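Local structure of uncharacterized protein (Borrelia turicatae, 5VJ4) at residues 327-332 against 339-344; 247-252 against 264-269; 297-302 against 310-315. The protein is of unknown function, but is a putative surface protein of a relapsing fever spirochete, probably membrane-anchored as a lipoprotein and possibly lipid-binding. All coordinates share one frame; numbering follows the deposited sequence.

Contact 1: residues 327-332 against 339-344; sequences RGTFKG and FQIMTD. With SO4 (sulfate ion), chain G.
The connection between helix 308-334 and helix 345-365 doubles back over the end of the helix it has just left, and is pinned there where Ile341 and selenomethionine Met342 of the loop meet Thr329 of the helix. The backbones come close, with 5.7 Å between the CA atoms of Thr329 and Ile341. Met342 N donates to Thr329 OG1 at 2.9 Å in an almost straight bond, 177° at the hydrogen. Thr329 holds its hydroxyl anti to the backbone N (chi1 -161°), which carries OG1 to the loop backbone and turns the methyl group CG2 to Ile341 CG2, 3.7 Å away; the two side chains run at about a right angle. The other branch of Ile341 ends at Phe330, where CD1 lies 4.1 Å from CZ of the ring, an oblique approach. Further along the loop, just before helix 345-365, a sulfate ion, probably from the crystallisation liquor, accepts a hydrogen bond at O2 from Thr343 N at 2.9 Å, and Gly345 N binds the same ion. On the helix side, Thr329 O receives a bond from His338 NE2, a second tie to the connection. Phe330 also packs on Val269 and Leu270 of helix 263-301, and Ile341 joins it on Met281 of that helix, while Phe339 O is hydrogen-bonded to Tyr277 OH of the second subunit; the loop thus touches two helices of its own chain and the partner subunit.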
ATOM      1  N   ARG A 327       0.160  -0.476  17.179  1.00 85.27           N
ATOM      2  CA  ARG A 327       1.484  -0.953  17.571  1.00 68.39           C
ATOM      3  C   ARG A 327       1.884  -2.202  16.772  1.00 71.46           C
ATOM      4  O   ARG A 327       2.959  -2.224  16.145  1.00 64.04           O
ATOM      5  CB  ARG A 327       1.536  -1.230  19.069  1.00 55.82           C
ATOM      6  CG  ARG A 327       1.502   0.016  19.901  1.00 87.96           C
ATOM      7  CD  ARG A 327       1.749  -0.258  21.373  1.00 98.40           C
ATOM      8  NE  ARG A 327       0.945   0.658  22.191  1.00 91.92           N
ATOM      9  CZ  ARG A 327      -0.081   0.295  22.958  1.00104.51           C
ATOM     10  NH1 ARG A 327      -0.444  -0.985  23.064  1.00 95.66           N
ATOM     11  NH2 ARG A 327      -0.736   1.222  23.645  1.00 98.51           N
ATOM     12  N   GLY A 328       1.003  -3.211  16.777  1.00 56.47           N
ATOM     13  CA  GLY A 328       1.241  -4.479  16.061  1.00 57.74           C
ATOM     14  C   GLY A 328       1.530  -4.313  14.567  1.00 79.41           C
ATOM     15  O   GLY A 328       2.368  -5.019  14.001  1.00 69.02           O
ATOM     16  N   THR A 329       0.841  -3.381  13.916  1.00 65.39           N
ATOM     17  CA  THR A 329       0.994  -3.278  12.490  1.00 70.00           C
ATOM     18  C   THR A 329       2.339  -2.611  12.179  1.00 67.85           C
ATOM     19  O   THR A 329       3.020  -2.988  11.225  1.00 74.37           O
ATOM     20  CB  THR A 329      -0.237  -2.629  11.797  1.00 61.67           C
ATOM     21  OG1 THR A 329      -0.225  -2.942  10.400  1.00 69.83           O
ATOM     22  CG2 THR A 329      -0.262  -1.119  11.947  1.00 70.51           C
ATOM     23  N   PHE A 330       2.743  -1.659  12.999  1.00 50.26           N
ATOM     24  CA  PHE A 330       4.042  -1.030  12.770  1.00 64.70           C
ATOM     25  C   PHE A 330       5.209  -1.972  13.069  1.00 71.30           C
ATOM     26  O   PHE A 330       6.154  -2.056  12.289  1.00 74.66           O
ATOM     27  CB  PHE A 330       4.177   0.241  13.578  1.00 42.93           C
ATOM     28  CG  PHE A 330       3.583   1.408  12.913  1.00 56.11           C
ATOM     29  CD1 PHE A 330       4.287   2.070  11.949  1.00 55.15           C
ATOM     30  CD2 PHE A 330       2.289   1.824  13.210  1.00 74.77           C
ATOM     31  CE1 PHE A 330       3.737   3.142  11.268  1.00 48.27           C
ATOM     32  CE2 PHE A 330       1.737   2.904  12.561  1.00 48.99           C
ATOM     33  CZ  PHE A 330       2.475   3.567  11.580  1.00 63.48           C
ATOM     34  N   LYS A 331       5.130  -2.678  14.196  1.00 69.21           N
ATOM     35  CA  LYS A 331       6.162  -3.618  14.570  1.00 79.84           C
ATOM     36  C   LYS A 331       6.312  -4.684  13.467  1.00 75.05           C
ATOM     37  O   LYS A 331       7.396  -4.884  12.905  1.00 75.46           O
ATOM     38  CB  LYS A 331       5.884  -4.242  15.947  1.00 86.42           C
ATOM     39  CG  LYS A 331       6.674  -5.532  16.174  1.00135.88           C
ATOM     40  CD  LYS A 331       6.740  -6.043  17.606  1.00105.74           C
ATOM     41  CE  LYS A 331       7.978  -6.916  17.781  1.00 94.13           C
ATOM     42  NZ  LYS A 331       7.803  -8.028  18.759  1.00127.47           N
ATOM     43  N   GLY A 332       5.214  -5.340  13.144  1.00 56.80           N
ATOM     44  CA  GLY A 332       5.227  -6.341  12.109  1.00 63.01           C
ATOM     45  C   GLY A 332       5.780  -5.799  10.807  1.00 71.13           C
ATOM     46  O   GLY A 332       6.357  -6.546  10.011  1.00 61.39           O
ATOM     47  N   PHE A 339       3.626  -5.911   4.794  1.00 69.43           N
ATOM     48  CA  PHE A 339       4.019  -4.738   4.018  1.00 55.62           C
ATOM     49  C   PHE A 339       2.933  -3.699   3.855  1.00 68.21           C
ATOM     50  O   PHE A 339       2.982  -2.874   2.929  1.00 63.98           O
ATOM     51  CB  PHE A 339       4.616  -5.175   2.676  1.00 70.20           C
ATOM     52  CG  PHE A 339       5.737  -6.166   2.825  1.00 87.05           C
ATOM     53  CD1 PHE A 339       5.470  -7.541   2.894  1.00 63.06           C
ATOM     54  CD2 PHE A 339       7.048  -5.734   2.965  1.00 80.57           C
ATOM     55  CE1 PHE A 339       6.487  -8.455   3.057  1.00 68.68           C
ATOM     56  CE2 PHE A 339       8.073  -6.653   3.136  1.00 66.01           C
ATOM     57  CZ  PHE A 339       7.791  -8.014   3.179  1.00 72.50           C
ATOM     58  N   GLN A 340       1.974  -3.709   4.784  1.00 72.04           N
ATOM     59  CA  GLN A 340       0.858  -2.740   4.772  1.00 62.79           C
ATOM     60  C   GLN A 340       0.599  -2.250   6.195  1.00 73.78           C
ATOM     61  O   GLN A 340       0.545  -3.076   7.129  1.00 76.92           O
ATOM     62  CB  GLN A 340      -0.434  -3.393   4.284  1.00 72.52           C
ATOM     63  CG  GLN A 340      -0.350  -4.502   3.249  1.00 98.75           C
ATOM     64  CD  GLN A 340      -0.753  -4.024   1.882  1.00126.07           C
ATOM     65  OE1 GLN A 340      -1.351  -2.951   1.742  1.00137.25           O
ATOM     66  NE2 GLN A 340      -0.416  -4.807   0.859  1.00168.81           N
ATOM     67  N   ILE A 341       0.422  -0.939   6.380  1.00 62.27           N
ATOM     68  CA  ILE A 341      -0.045  -0.475   7.679  1.00 60.16           C
ATOM     69  C   ILE A 341      -1.538  -0.679   7.704  1.00 60.74           C
ATOM     70  O   ILE A 341      -2.249  -0.060   6.912  1.00 82.25           O
ATOM     71  CB  ILE A 341       0.140   1.016   7.884  1.00 61.30           C
ATOM     72  CG1 ILE A 341       1.578   1.415   7.734  1.00 67.05           C
ATOM     73  CG2 ILE A 341      -0.374   1.416   9.262  1.00 64.45           C
ATOM     74  CD1 ILE A 341       1.667   2.921   7.595  1.00 98.87           C
HETATM   75  N   MSE A 342      -2.011  -1.530   8.607  1.00 57.30           N
HETATM   76  CA  MSE A 342      -3.435  -1.810   8.707  1.00 59.36           C
HETATM   77  C   MSE A 342      -3.908  -1.885  10.117  1.00 71.52           C
HETATM   78  O   MSE A 342      -3.591  -2.841  10.826  1.00 68.90           O
HETATM   79  CB  MSE A 342      -3.693  -3.120   7.997  1.00 73.76           C
HETATM   80  CG  MSE A 342      -3.847  -2.918   6.489  1.00 90.26           C
HETATM   81 SE   MSE A 342      -3.938  -4.773   5.809  1.00194.30          SE
HETATM   82  CE  MSE A 342      -2.637  -5.799   6.910  1.00113.55           C
ATOM     83  N   THR A 343      -4.689  -0.884  10.528  1.00 75.08           N
ATOM     84  CA  THR A 343      -5.151  -0.757  11.921  1.00 67.34           C
ATOM     85  C   THR A 343      -6.564  -1.324  12.184  1.00 82.55           C
ATOM     86  O   THR A 343      -7.050  -1.275  13.325  1.00 78.13           O
ATOM     87  CB  THR A 343      -5.170   0.709  12.337  1.00 57.21           C
ATOM     88  OG1 THR A 343      -6.220   1.366  11.634  1.00 69.20           O
ATOM     89  CG2 THR A 343      -3.858   1.380  11.992  1.00 79.47           C
ATOM     90  N   ASP A 344      -7.210  -1.848  11.132  1.00 63.28           N
ATOM     91  CA  ASP A 344      -8.616  -2.281  11.172  1.00 77.77           C
ATOM     92  C   ASP A 344      -9.521  -1.182  11.759  1.00 77.81           C
ATOM     93  O   ASP A 344     -10.376  -1.430  12.613  1.00 80.54           O
ATOM     94  CB  ASP A 344      -8.763  -3.616  11.924  1.00 76.91           C
ATOM     95  CG  ASP A 344      -9.634  -4.625  11.179  1.00 90.12           C
ATOM     96  OD1 ASP A 344     -10.036  -4.369  10.014  1.00104.87           O
ATOM     97  OD2 ASP A 344      -9.910  -5.693  11.770  1.00107.61           O
TER
HETATM   98  S   SO4 G 505      -7.530  -0.496   7.802  1.00164.55           S
HETATM   99  O1  SO4 G 505      -8.935  -0.176   8.203  1.00114.51           O
HETATM  100  O2  SO4 G 505      -6.644   0.269   8.747  1.00 89.49           O
HETATM  101  O3  SO4 G 505      -7.208  -0.092   6.394  1.00 94.25           O
HETATM  102  O4  SO4 G 505      -7.386  -1.986   7.856  1.00 95.72           O

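Contact 2: residues 247-252 against 264-269; sequences ATINEI and DKFNNV
Helices 243-256 and 263-301 stand well apart here, with CA atoms 9.8 Å apart at Ile252 and Phe266 and 10.0 Å at Ile249 and Asn267. One aromatic side chain spans this distance. Phe266 has CG anti to the backbone N (chi1 171°), which extends its ring toward helix 243-256, where it is received by two isoleucines one helical turn apart. Ile249 CG2 meets the ring at its edge and in its plane, 3.9 Å from Phe266 CE2. Ile252 CG2 also comes in near the ring plane, at the other side of the outer rim, 4.1 Å from Phe266 CE1. CZ thus points between the two methyl groups and lies 4.0 Å from the carbonyl oxygen Ile249 O. The surroundings continue this apolar patch: Phe330 of helix 308-334 meets the Phe266 ring with the planes at about 40°, Tyr238 and Tyr261 from loops pack on it, and Ile249 rests on Tyr238, Leu241 and Met281. All three residues that touch are buried, and their side chains are hydrocarbon throughout, so the two helices are held here by dispersion and the exclusion of water, with the rigid ring as the bridge between them.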
ATOM      1  N   ALA A 247       0.023  17.072  13.469  1.00 43.48           N
ATOM      2  CA  ALA A 247      -0.629  16.761  14.757  1.00 44.92           C
ATOM      3  C   ALA A 247      -1.017  15.303  14.856  1.00 47.04           C
ATOM      4  O   ALA A 247      -0.567  14.595  15.772  1.00 65.29           O
ATOM      5  CB  ALA A 247      -1.834  17.650  15.006  1.00 31.98           C
ATOM      6  N   THR A 248      -1.788  14.826  13.873  1.00 55.07           N
ATOM      7  CA  THR A 248      -2.284  13.450  13.937  1.00 54.15           C
ATOM      8  C   THR A 248      -1.143  12.454  13.965  1.00 51.63           C
ATOM      9  O   THR A 248      -1.126  11.538  14.801  1.00 54.85           O
ATOM     10  CB  THR A 248      -3.246  13.110  12.801  1.00 52.92           C
ATOM     11  OG1 THR A 248      -4.252  14.110  12.717  1.00 53.10           O
ATOM     12  CG2 THR A 248      -3.911  11.803  13.091  1.00 48.22           C
ATOM     13  N   ILE A 249      -0.171  12.651  13.076  1.00 50.51           N
ATOM     14  CA  ILE A 249       0.953  11.734  13.052  1.00 59.19           C
ATOM     15  C   ILE A 249       1.685  11.716  14.382  1.00 51.11           C
ATOM     16  O   ILE A 249       2.070  10.650  14.856  1.00 61.78           O
ATOM     17  CB  ILE A 249       1.904  11.988  11.891  1.00 57.05           C
ATOM     18  CG1 ILE A 249       1.346  11.392  10.617  1.00 52.90           C
ATOM     19  CG2 ILE A 249       3.211  11.264  12.133  1.00 69.34           C
ATOM     20  CD1 ILE A 249       1.412   9.875  10.581  1.00 43.92           C
ATOM     21  N   ASN A 250       1.821  12.878  15.007  1.00 46.91           N
ATOM     22  CA  ASN A 250       2.554  12.930  16.274  1.00 63.92           C
ATOM     23  C   ASN A 250       1.833  12.061  17.275  1.00 66.50           C
ATOM     24  O   ASN A 250       2.429  11.150  17.897  1.00 63.06           O
ATOM     25  CB  ASN A 250       2.809  14.373  16.774  1.00 58.46           C
ATOM     26  CG  ASN A 250       3.929  15.101  15.975  1.00 68.55           C
ATOM     27  OD1 ASN A 250       4.786  14.487  15.288  1.00 74.98           O
ATOM     28  ND2 ASN A 250       3.913  16.419  16.061  1.00 47.46           N
ATOM     29  N   GLU A 251       0.524  12.277  17.332  1.00 59.27           N
ATOM     30  CA  GLU A 251      -0.313  11.517  18.224  1.00 68.92           C
ATOM     31  C   GLU A 251      -0.195  10.010  17.969  1.00 64.69           C
ATOM     32  O   GLU A 251      -0.012   9.227  18.914  1.00 66.23           O
ATOM     33  CB  GLU A 251      -1.714  11.996  18.058  1.00 57.52           C
ATOM     34  CG  GLU A 251      -2.674  11.451  19.083  1.00 82.96           C
ATOM     35  CD  GLU A 251      -4.076  11.939  18.805  1.00 99.25           C
ATOM     36  OE1 GLU A 251      -5.030  11.183  19.061  1.00 70.07           O
ATOM     37  OE2 GLU A 251      -4.214  13.096  18.332  1.00 97.79           O
ATOM     38  N   ILE A 252      -0.261   9.618  16.697  1.00 55.79           N
ATOM     39  CA  ILE A 252      -0.139   8.210  16.335  1.00 63.73           C
ATOM     40  C   ILE A 252       1.223   7.666  16.783  1.00 64.05           C
ATOM     41  O   ILE A 252       1.315   6.554  17.340  1.00 55.10           O
ATOM     42  CB  ILE A 252      -0.388   7.993  14.827  1.00 67.76           C
ATOM     43  CG1 ILE A 252      -1.860   8.269  14.489  1.00 65.72           C
ATOM     44  CG2 ILE A 252       0.022   6.582  14.402  1.00 43.14           C
ATOM     45  CD1 ILE A 252      -2.253   7.941  13.064  1.00 57.55           C
ATOM     46  N   ASP A 264      12.687   6.610  14.753  1.00 82.80           N
ATOM     47  CA  ASP A 264      13.314   6.357  13.457  1.00 73.78           C
ATOM     48  C   ASP A 264      12.642   5.211  12.734  1.00 87.74           C
ATOM     49  O   ASP A 264      12.392   5.310  11.516  1.00 99.02           O
ATOM     50  CB  ASP A 264      14.809   6.060  13.615  1.00111.07           C
ATOM     51  CG  ASP A 264      15.638   7.308  13.854  1.00 96.88           C
ATOM     52  OD1 ASP A 264      15.111   8.422  13.666  1.00115.59           O
ATOM     53  OD2 ASP A 264      16.825   7.167  14.224  1.00125.48           O
ATOM     54  N   LYS A 265      12.364   4.129  13.477  1.00 69.66           N
ATOM     55  CA  LYS A 265      11.686   2.974  12.910  1.00 75.72           C
ATOM     56  C   LYS A 265      10.309   3.365  12.405  1.00 81.73           C
ATOM     57  O   LYS A 265       9.923   3.031  11.275  1.00 77.68           O
ATOM     58  CB  LYS A 265      11.571   1.871  13.931  1.00 69.37           C
ATOM     59  CG  LYS A 265      12.780   0.959  13.921  1.00106.04           C
ATOM     60  CD  LYS A 265      12.622  -0.064  15.029  1.00126.08           C
ATOM     61  CE  LYS A 265      13.935  -0.692  15.460  1.00 77.70           C
ATOM     62  NZ  LYS A 265      13.693  -1.136  16.864  1.00118.25           N
ATOM     63  N   PHE A 266       9.603   4.119  13.244  1.00 72.52           N
ATOM     64  CA  PHE A 266       8.266   4.593  12.940  1.00 62.32           C
ATOM     65  C   PHE A 266       8.317   5.398  11.660  1.00 72.32           C
ATOM     66  O   PHE A 266       7.545   5.149  10.734  1.00 80.45           O
ATOM     67  CB  PHE A 266       7.756   5.451  14.084  1.00 49.74           C
ATOM     68  CG  PHE A 266       6.476   6.161  13.802  1.00 53.05           C
ATOM     69  CD1 PHE A 266       5.252   5.468  13.801  1.00 65.17           C
ATOM     70  CD2 PHE A 266       6.467   7.540  13.578  1.00 59.92           C
ATOM     71  CE1 PHE A 266       4.047   6.135  13.566  1.00 51.21           C
ATOM     72  CE2 PHE A 266       5.261   8.215  13.337  1.00 58.16           C
ATOM     73  CZ  PHE A 266       4.051   7.512  13.336  1.00 55.95           C
ATOM     74  N   ASN A 267       9.252   6.337  11.596  1.00 49.04           N
ATOM     75  CA  ASN A 267       9.387   7.111  10.387  1.00 47.76           C
ATOM     76  C   ASN A 267       9.753   6.320   9.140  1.00 57.60           C
ATOM     77  O   ASN A 267       9.347   6.714   8.042  1.00 52.23           O
ATOM     78  CB  ASN A 267      10.311   8.286  10.596  1.00 40.33           C
ATOM     79  CG  ASN A 267       9.666   9.388  11.414  1.00 66.55           C
ATOM     80  OD1 ASN A 267      10.339  10.280  11.907  1.00 87.11           O
ATOM     81  ND2 ASN A 267       8.346   9.337  11.553  1.00 81.22           N
ATOM     82  N   ASN A 268      10.476   5.200   9.304  1.00 50.58           N
ATOM     83  CA  ASN A 268      10.835   4.428   8.140  1.00 68.04           C
ATOM     84  C   ASN A 268       9.640   3.760   7.473  1.00 73.93           C
ATOM     85  O   ASN A 268       9.546   3.736   6.234  1.00 63.74           O
ATOM     86  CB  ASN A 268      11.962   3.418   8.361  1.00 86.53           C
ATOM     87  CG  ASN A 268      12.389   2.744   7.031  1.00122.16           C
ATOM     88  OD1 ASN A 268      12.902   1.623   6.994  1.00 82.11           O
ATOM     89  ND2 ASN A 268      12.132   3.433   5.916  1.00113.04           N
ATOM     90  N   VAL A 269       8.715   3.245   8.269  1.00 62.22           N
ATOM     91  CA  VAL A 269       7.522   2.646   7.639  1.00 66.05           C
ATOM     92  C   VAL A 269       6.703   3.696   6.912  1.00 63.81           C
ATOM     93  O   VAL A 269       6.211   3.435   5.807  1.00 59.49           O
ATOM     94  CB  VAL A 269       6.658   1.758   8.548  1.00 48.22           C
ATOM     95  CG1 VAL A 269       7.481   0.622   9.083  1.00 65.54           C
ATOM     96  CG2 VAL A 269       6.273   2.519   9.744  1.00 72.95           C
TER

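Contact 3: residues 297-302 against 310-315; sequences NAITTV and DLQARL
Ile299 is the centre of this contact, facing Leu311 and Gln312 across an antiparallel helical hairpin formed by helices 263-301 and 308-334. The two short helical segments pass with their axes 10.3 Å apart and their directions 164° from each other, close to the turn that joins them. From the first helix Ile299 points toward the second and divides its two branches between neighbouring residues there. The longer branch, extended at chi2 (-175°), reaches the base of two leucines on the opposite helix: CD1 lies 3.8 Å from Leu311 CB and 4.0 Å from Leu315 CB, and so fits between two side chains one turn apart. The shorter branch, CG2, is directed to Gln312, which meets Ile299 CG2 with its aliphatic CG, 3.9 Å away, the two chains crossing at a slant. Leu311 points toward the first helix and so presents CB to Ile299. Leu315 extends the same apolar strip deeper into the hairpin, packing on His292, Ala295 and Leu296 of helix 263-301. Helix 345-365 lies against both arms, with Leu355 against Leu315 and Ala359 against Ala298, so that three helices meet at this end of the hairpin. Between the two segments themselves the attachment is apolar in its side chains, and the nearest atom to Ile299 CD1 across the contact is the backbone oxygen Leu311 O, at 3.5 Å.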
ATOM      1  N   ASN A 297     -18.728  10.814  25.689  1.00 68.93           N
ATOM      2  CA  ASN A 297     -19.761  11.740  26.163  1.00 91.89           C
ATOM      3  C   ASN A 297     -21.065  11.037  26.445  1.00 96.16           C
ATOM      4  O   ASN A 297     -21.643  11.199  27.520  1.00109.86           O
ATOM      5  CB  ASN A 297     -19.952  12.890  25.192  1.00 69.99           C
ATOM      6  CG  ASN A 297     -18.786  13.845  25.224  1.00102.95           C
ATOM      7  OD1 ASN A 297     -18.930  14.995  25.642  1.00140.23           O
ATOM      8  ND2 ASN A 297     -17.608  13.365  24.823  1.00109.75           N
ATOM      9  N   ALA A 298     -21.488  10.216  25.490  1.00 87.95           N
ATOM     10  CA  ALA A 298     -22.679   9.414  25.646  1.00 73.81           C
ATOM     11  C   ALA A 298     -22.646   8.509  26.902  1.00 80.31           C
ATOM     12  O   ALA A 298     -23.680   8.263  27.486  1.00 94.40           O
ATOM     13  CB  ALA A 298     -22.923   8.600  24.388  1.00 89.96           C
ATOM     14  N   ILE A 299     -21.477   8.031  27.325  1.00 84.14           N
ATOM     15  CA  ILE A 299     -21.422   7.216  28.545  1.00 70.97           C
ATOM     16  C   ILE A 299     -21.464   8.097  29.793  1.00 83.22           C
ATOM     17  O   ILE A 299     -22.046   7.708  30.797  1.00 83.00           O
ATOM     18  CB  ILE A 299     -20.253   6.203  28.574  1.00 75.41           C
ATOM     19  CG1 ILE A 299     -20.362   5.221  27.404  1.00 71.10           C
ATOM     20  CG2 ILE A 299     -20.304   5.377  29.847  1.00 69.79           C
ATOM     21  CD1 ILE A 299     -19.325   4.112  27.409  1.00 83.71           C
ATOM     22  N   THR A 300     -20.876   9.288  29.728  1.00 96.15           N
ATOM     23  CA  THR A 300     -20.982  10.255  30.833  1.00 87.87           C
ATOM     24  C   THR A 300     -22.428  10.622  31.127  1.00 87.00           C
ATOM     25  O   THR A 300     -22.821  10.736  32.280  1.00122.25           O
ATOM     26  CB  THR A 300     -20.147  11.511  30.546  1.00 97.93           C
ATOM     27  OG1 THR A 300     -18.801  11.211  30.898  1.00105.58           O
ATOM     28  CG2 THR A 300     -20.645  12.778  31.335  1.00101.85           C
ATOM     29  N   THR A 301     -23.196  10.792  30.060  1.00123.13           N
ATOM     30  CA  THR A 301     -24.612  11.124  30.101  1.00 98.93           C
ATOM     31  C   THR A 301     -25.465  10.079  30.830  1.00104.61           C
ATOM     32  O   THR A 301     -26.444  10.447  31.485  1.00139.33           O
ATOM     33  CB  THR A 301     -25.096  11.396  28.661  1.00 87.36           C
ATOM     34  OG1 THR A 301     -24.811  12.760  28.336  1.00139.31           O
ATOM     35  CG2 THR A 301     -26.549  11.157  28.475  1.00105.24           C
ATOM     36  N   VAL A 302     -25.080   8.803  30.738  1.00 95.72           N
ATOM     37  CA  VAL A 302     -25.775   7.714  31.435  1.00 79.80           C
ATOM     38  C   VAL A 302     -25.730   7.961  32.943  1.00117.78           C
ATOM     39  O   VAL A 302     -24.650   8.245  33.488  1.00121.73           O
ATOM     40  CB  VAL A 302     -25.168   6.332  31.109  1.00 85.65           C
ATOM     41  CG1 VAL A 302     -25.542   5.297  32.162  1.00 88.91           C
ATOM     42  CG2 VAL A 302     -25.585   5.858  29.719  1.00 83.12           C
ATOM     43  N   ASP A 310     -20.687  -1.479  32.476  1.00119.06           N
ATOM     44  CA  ASP A 310     -20.556  -2.453  31.395  1.00118.15           C
ATOM     45  C   ASP A 310     -20.242  -1.754  30.097  1.00119.90           C
ATOM     46  O   ASP A 310     -19.415  -2.226  29.329  1.00128.51           O
ATOM     47  CB  ASP A 310     -21.824  -3.271  31.270  1.00128.89           C
ATOM     48  CG  ASP A 310     -22.325  -3.730  32.613  1.00151.64           C
ATOM     49  OD1 ASP A 310     -22.895  -2.908  33.394  1.00180.29           O
ATOM     50  OD2 ASP A 310     -22.104  -4.918  32.901  1.00143.51           O
ATOM     51  N   LEU A 311     -20.872  -0.608  29.883  1.00119.31           N
ATOM     52  CA  LEU A 311     -20.599   0.195  28.706  1.00102.66           C
ATOM     53  C   LEU A 311     -19.207   0.755  28.756  1.00107.75           C
ATOM     54  O   LEU A 311     -18.505   0.754  27.749  1.00111.19           O
ATOM     55  CB  LEU A 311     -21.608   1.326  28.572  1.00 93.70           C
ATOM     56  CG  LEU A 311     -22.988   0.810  28.207  1.00109.34           C
ATOM     57  CD1 LEU A 311     -23.614   1.841  27.298  1.00 86.82           C
ATOM     58  CD2 LEU A 311     -22.935  -0.553  27.523  1.00106.38           C
ATOM     59  N   GLN A 312     -18.823   1.215  29.948  1.00128.17           N
ATOM     60  CA  GLN A 312     -17.506   1.759  30.226  1.00 99.88           C
ATOM     61  C   GLN A 312     -16.378   0.770  29.959  1.00 93.49           C
ATOM     62  O   GLN A 312     -15.314   1.138  29.454  1.00 85.05           O
ATOM     63  CB  GLN A 312     -17.437   2.221  31.673  1.00117.38           C
ATOM     64  CG  GLN A 312     -17.384   3.719  31.801  1.00116.03           C
ATOM     65  CD  GLN A 312     -16.206   4.298  31.059  1.00113.85           C
ATOM     66  OE1 GLN A 312     -15.397   3.573  30.453  1.00113.56           O
ATOM     67  NE2 GLN A 312     -16.098   5.618  31.097  1.00117.74           N
ATOM     68  N   ALA A 313     -16.631  -0.494  30.290  1.00 90.00           N
ATOM     69  CA  ALA A 313     -15.685  -1.555  30.003  1.00 90.94           C
ATOM     70  C   ALA A 313     -15.436  -1.616  28.508  1.00 89.35           C
ATOM     71  O   ALA A 313     -14.288  -1.634  28.072  1.00105.97           O
ATOM     72  CB  ALA A 313     -16.197  -2.903  30.512  1.00 88.46           C
ATOM     73  N   ARG A 314     -16.522  -1.615  27.737  1.00 95.35           N
ATOM     74  CA  ARG A 314     -16.441  -1.749  26.296  1.00 88.23           C
ATOM     75  C   ARG A 314     -15.591  -0.620  25.731  1.00 94.72           C
ATOM     76  O   ARG A 314     -14.713  -0.874  24.902  1.00 77.92           O
ATOM     77  CB  ARG A 314     -17.830  -1.718  25.683  1.00 92.83           C
ATOM     78  CG  ARG A 314     -18.824  -2.646  26.346  1.00123.04           C
ATOM     79  CD  ARG A 314     -19.267  -3.768  25.425  1.00124.02           C
ATOM     80  NE  ARG A 314     -19.969  -3.233  24.249  1.00147.74           N
ATOM     81  CZ  ARG A 314     -21.240  -2.818  24.219  1.00143.42           C
ATOM     82  NH1 ARG A 314     -22.010  -2.877  25.298  1.00139.06           N
ATOM     83  NH2 ARG A 314     -21.752  -2.343  23.093  1.00 96.61           N
ATOM     84  N   LEU A 315     -15.844   0.610  26.196  1.00 72.35           N
ATOM     85  CA  LEU A 315     -15.118   1.771  25.718  1.00 65.73           C
ATOM     86  C   LEU A 315     -13.632   1.569  25.926  1.00 84.81           C
ATOM     87  O   LEU A 315     -12.860   1.723  24.986  1.00105.13           O
ATOM     88  CB  LEU A 315     -15.556   3.048  26.419  1.00 61.67           C
ATOM     89  CG  LEU A 315     -14.948   4.340  25.851  1.00 68.03           C
ATOM     90  CD1 LEU A 315     -15.579   4.678  24.508  1.00 65.08           C
ATOM     91  CD2 LEU A 315     -15.101   5.530  26.800  1.00 55.26           C
TER

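Overall arrangement
The three contacts tie together the mainly helical C-terminal part of the chain. Contacts 1 and 2 are neighbours, their centres about 12 Å apart, and merge where Phe330 meets Phe266 and Val269. Contact 3 is remote from both, its centre about 28 Å from that of contact 1 and about 30 Å from that of contact 2, yet it shares helix 308-334 with the former and helix 263-301 with the latter. Contact 2 is fully buried and apolar; contacts 1 and 3 are partly buried. Contact 3 still relies on aliphatic packing between helices, whereas contact 1, which fastens an irregular loop to a helix, adds a side-chain-to-backbone hydrogen bond.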